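Local coordinates for protein sensor histidine kinase DcuS (Escherichia coli, PDB 3BY8) that senses C4-dicarboxylates such as fumarate and malate through its periplasmic domain and activates the response regulator DcuR by phosphorylation, at residues A[103-111]-A[123-133]. Sequence-based numbering, arbitrary orientation.
Sequences LAQALRVFT and VVAIGLELSRV. With LMR ((2S)-2-hydroxybutanedioic acid), chain B.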
loop_
_atom_site.group_PDB
_atom_site.type_symbol
_atom_site.label_atom_id
_atom_site.label_comp_id
_atom_site.label_asym_id
_atom_site.label_seq_id
_atom_site.Cartn_x
_atom_site.Cartn_y
_atom_site.Cartn_z
ATOM N N LEU A 103 2.384 -12.541 0.970
ATOM C CA LEU A 103 3.496 -12.316 1.883
ATOM C C LEU A 103 3.102 -12.748 3.286
ATOM O O LEU A 103 2.037 -13.359 3.462
ATOM C CB LEU A 103 3.884 -10.832 1.857
ATOM C CG LEU A 103 4.232 -10.320 0.451
ATOM C CD1 LEU A 103 4.503 -8.818 0.504
ATOM C CD2 LEU A 103 5.459 -11.063 -0.100
ATOM N N ALA A 104 3.922 -12.439 4.285
ATOM C CA ALA A 104 3.605 -12.817 5.653
ATOM C C ALA A 104 2.367 -12.064 6.146
ATOM O O ALA A 104 1.949 -11.038 5.577
ATOM C CB ALA A 104 4.777 -12.498 6.563
ATOM N N GLN A 105 1.767 -12.591 7.209
ATOM C CA GLN A 105 0.627 -11.982 7.882
ATOM C C GLN A 105 1.087 -10.606 8.330
ATOM O O GLN A 105 2.224 -10.428 8.832
ATOM C CB GLN A 105 0.229 -12.838 9.061
ATOM C CG GLN A 105 -0.355 -14.154 8.614
ATOM C CD GLN A 105 -0.791 -14.986 9.783
ATOM O OE1 GLN A 105 -1.489 -15.998 9.635
ATOM N NE2 GLN A 105 -0.375 -14.564 10.972
ATOM N N ALA A 106 0.194 -9.638 8.174
ATOM C CA ALA A 106 0.549 -8.260 8.409
ATOM C C ALA A 106 -0.540 -7.342 8.893
ATOM O O ALA A 106 -1.722 -7.632 8.739
ATOM C CB ALA A 106 1.080 -7.694 7.092
ATOM N N LEU A 107 -0.100 -6.232 9.487
ATOM C CA LEU A 107 -0.941 -5.124 9.903
ATOM C C LEU A 107 -0.866 -4.286 8.622
ATOM O O LEU A 107 0.215 -3.888 8.166
ATOM C CB LEU A 107 -0.306 -4.378 11.069
ATOM C CG LEU A 107 -1.056 -3.121 11.485
ATOM C CD1 LEU A 107 -2.471 -3.443 11.890
ATOM C CD2 LEU A 107 -0.291 -2.481 12.657
ATOM N N ARG A 108 -2.026 -4.050 8.030
ATOM C CA ARG A 108 -2.108 -3.384 6.738
ATOM C C ARG A 108 -2.970 -2.149 6.764
ATOM O O ARG A 108 -4.002 -2.108 7.402
ATOM C CB ARG A 108 -2.687 -4.409 5.751
ATOM C CG ARG A 108 -1.815 -5.655 5.626
ATOM C CD ARG A 108 -2.618 -6.973 5.472
ATOM N NE ARG A 108 -3.547 -7.002 4.332
ATOM C CZ ARG A 108 -3.300 -7.579 3.168
ATOM N NH1 ARG A 108 -2.144 -8.187 2.913
ATOM N NH2 ARG A 108 -4.271 -7.623 2.256
ATOM N N VAL A 109 -2.519 -1.123 6.044
ATOM C CA VAL A 109 -3.242 0.128 5.944
ATOM C C VAL A 109 -3.464 0.483 4.475
ATOM O O VAL A 109 -2.696 0.082 3.569
ATOM C CB VAL A 109 -2.507 1.306 6.683
ATOM C CG1 VAL A 109 -2.228 0.871 8.139
ATOM C CG2 VAL A 109 -1.214 1.720 5.975
ATOM N N PHE A 110 -4.510 1.279 4.266
ATOM C CA PHE A 110 -4.927 1.604 2.896
ATOM C C PHE A 110 -5.417 3.023 2.825
ATOM O O PHE A 110 -6.135 3.483 3.716
ATOM C CB PHE A 110 -6.134 0.709 2.474
ATOM C CG PHE A 110 -5.857 -0.757 2.524
ATOM C CD1 PHE A 110 -5.880 -1.444 3.749
ATOM C CD2 PHE A 110 -5.570 -1.468 1.356
ATOM C CE1 PHE A 110 -5.617 -2.828 3.791
ATOM C CE2 PHE A 110 -5.317 -2.830 1.403
ATOM C CZ PHE A 110 -5.341 -3.518 2.623
ATOM N N THR A 111 -5.060 3.719 1.749
ATOM C CA THR A 111 -5.565 5.072 1.542
ATOM C C THR A 111 -5.829 5.287 0.038
ATOM O O THR A 111 -5.126 4.750 -0.813
ATOM C CB THR A 111 -4.578 6.145 2.125
ATOM O OG1 THR A 111 -5.282 7.382 2.310
ATOM C CG2 THR A 111 -3.380 6.386 1.180
ATOM N N VAL A 123 -5.388 3.100 -5.149
ATOM C CA VAL A 123 -5.200 2.875 -3.729
ATOM C C VAL A 123 -3.725 2.612 -3.436
ATOM O O VAL A 123 -3.023 2.039 -4.257
ATOM C CB VAL A 123 -5.997 1.606 -3.295
ATOM C CG1 VAL A 123 -5.706 1.256 -1.831
ATOM C CG2 VAL A 123 -7.495 1.845 -3.488
ATOM N N VAL A 124 -3.261 3.096 -2.291
ATOM C CA VAL A 124 -1.920 2.724 -1.818
ATOM C C VAL A 124 -2.190 1.837 -0.589
ATOM O O VAL A 124 -2.854 2.251 0.373
ATOM C CB VAL A 124 -1.039 3.900 -1.359
ATOM C CG1 VAL A 124 0.309 3.350 -0.920
ATOM C CG2 VAL A 124 -0.843 4.911 -2.484
ATOM N N ALA A 125 -1.681 0.602 -0.672
ATOM C CA ALA A 125 -1.791 -0.392 0.396
ATOM C C ALA A 125 -0.393 -0.641 0.985
ATOM O O ALA A 125 0.551 -0.882 0.224
ATOM C CB ALA A 125 -2.351 -1.707 -0.182
ATOM N N ILE A 126 -0.262 -0.615 2.313
ATOM C CA ILE A 126 1.060 -0.844 2.953
ATOM C C ILE A 126 0.923 -1.833 4.113
ATOM O O ILE A 126 -0.039 -1.766 4.869
ATOM C CB ILE A 126 1.652 0.492 3.476
ATOM C CG1 ILE A 126 1.923 1.401 2.277
ATOM C CG2 ILE A 126 2.927 0.244 4.312
ATOM C CD1 ILE A 126 2.698 2.699 2.626
ATOM N N GLY A 127 1.859 -2.772 4.211
ATOM C CA GLY A 127 1.805 -3.730 5.294
ATOM C C GLY A 127 3.049 -3.699 6.170
ATOM O O GLY A 127 4.157 -3.407 5.686
ATOM N N LEU A 128 2.831 -4.016 7.439
ATOM C CA LEU A 128 3.843 -4.109 8.491
ATOM C C LEU A 128 3.746 -5.575 8.926
ATOM O O LEU A 128 2.677 -6.017 9.321
ATOM C CB LEU A 128 3.439 -3.244 9.703
ATOM C CG LEU A 128 3.341 -1.713 9.686
ATOM C CD1 LEU A 128 2.255 -1.207 10.621
ATOM C CD2 LEU A 128 4.682 -1.151 10.093
ATOM N N GLU A 129 4.848 -6.312 8.883
ATOM C CA GLU A 129 4.846 -7.720 9.287
ATOM C C GLU A 129 4.346 -7.870 10.736
ATOM O O GLU A 129 4.836 -7.196 11.647
ATOM C CB GLU A 129 6.267 -8.263 9.129
ATOM C CG GLU A 129 6.368 -9.754 8.917
ATOM C CD GLU A 129 7.750 -10.173 8.431
ATOM O OE1 GLU A 129 7.997 -11.395 8.332
ATOM O OE2 GLU A 129 8.584 -9.279 8.141
ATOM N N LEU A 130 3.360 -8.737 10.965
ATOM C CA LEU A 130 2.828 -8.912 12.310
ATOM C C LEU A 130 3.907 -9.257 13.340
ATOM O O LEU A 130 3.876 -8.741 14.460
ATOM C CB LEU A 130 1.762 -10.016 12.345
ATOM C CG LEU A 130 0.290 -9.663 12.253
ATOM C CD1 LEU A 130 -0.511 -10.888 12.736
ATOM C CD2 LEU A 130 -0.024 -8.442 13.101
ATOM N N SER A 131 4.826 -10.137 12.958
ATOM C CA SER A 131 5.883 -10.560 13.877
ATOM C C SER A 131 6.752 -9.383 14.288
ATOM O O SER A 131 7.304 -9.357 15.394
ATOM C CB SER A 131 6.732 -11.672 13.246
ATOM O OG SER A 131 7.331 -11.256 12.037
ATOM N N ARG A 132 6.865 -8.397 13.407
ATOM C CA ARG A 132 7.658 -7.222 13.722
ATOM C C ARG A 132 6.858 -6.336 14.675
ATOM O O ARG A 132 7.427 -5.605 15.480
ATOM C CB ARG A 132 8.043 -6.487 12.434
ATOM C CG ARG A 132 8.693 -7.422 11.425
ATOM C CD ARG A 132 9.299 -6.684 10.245
ATOM N NE ARG A 132 10.629 -6.165 10.556
ATOM C CZ ARG A 132 11.430 -5.578 9.671
ATOM N NH1 ARG A 132 11.038 -5.426 8.410
ATOM N NH2 ARG A 132 12.634 -5.154 10.045
ATOM N N VAL A 133 5.528 -6.418 14.623
ATOM C CA VAL A 133 4.725 -5.632 15.548
ATOM C C VAL A 133 4.943 -6.190 16.957
ATOM O O VAL A 133 4.988 -5.446 17.933
ATOM C CB VAL A 133 3.208 -5.675 15.191
ATOM C CG1 VAL A 133 2.390 -5.055 16.307
ATOM C CG2 VAL A 133 2.961 -4.917 13.897
HETATM C C1 LMR B . -1.320 -8.024 -2.064
HETATM O O1A LMR B . -0.479 -7.470 -2.723
HETATM O O1B LMR B . -2.072 -8.871 -2.591
HETATM C C2 LMR B . -1.175 -7.951 -0.575
HETATM O O2 LMR B . -2.131 -8.870 0.111
HETATM C C3 LMR B . 0.286 -8.065 -0.100
HETATM C C4 LMR B . 0.686 -9.553 -0.026
HETATM O O4A LMR B . 0.864 -10.175 -1.072
HETATM O O4B LMR B . 0.758 -10.127 1.099
HETATM O O HOH W 1 4.102 -11.792 10.436
#
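A chi1 of 175° swings CG of L107 away from its own amide nitrogen, while L128, at -66°, keeps CG beside its N; the two leucines run side by side in one direction, and CD2 of L107 meets CD1 of L128 at 3.5 Å. V133, in the first turn of the following helix, adds its CG2 to the same L107 methyl, and R10 of helix 8-25 touches this leucine too. The backbones beneath illustrate regular antiparallel pairing: L107 with L128, V109 with I126 and T111 with V124 each exchange two N-H...O bonds, with V109 N 2.8 Å from I126 O. On the side of the sheet that carries F110, A125 CB comes obliquely to the ring, 3.5 Å from F110 CE2. V123 CG1 lies at the ring edge. These strands form the central hairpin of the four-stranded antiparallel sheet of a periplasmic Cache sensor domain, whose L107, V109 and I126 face packs on helix 8-25. R108 shares the opposite face with F110; bends at chi2 and chi3 carry its guanidinium into the malate pocket, where the ligand hydroxyl O2 sits in its plane, 2.9 Å from NH1 and 3.3 Å from NH2. D85 forms a salt bridge with NE and K82 O accepts from NH2, fixing the group's rotation. Replacing R108 by a leucine would probably leave the malate hydroxyl without these two donors and D85 without its cationic mate. L103 N grips carboxylate oxygen O4B of the ligand at 2.9 Å. Beyond the last ladder pair, L130 N donates almost straight (175°) to Q105 O, which also accepts from a water bound to S131 N.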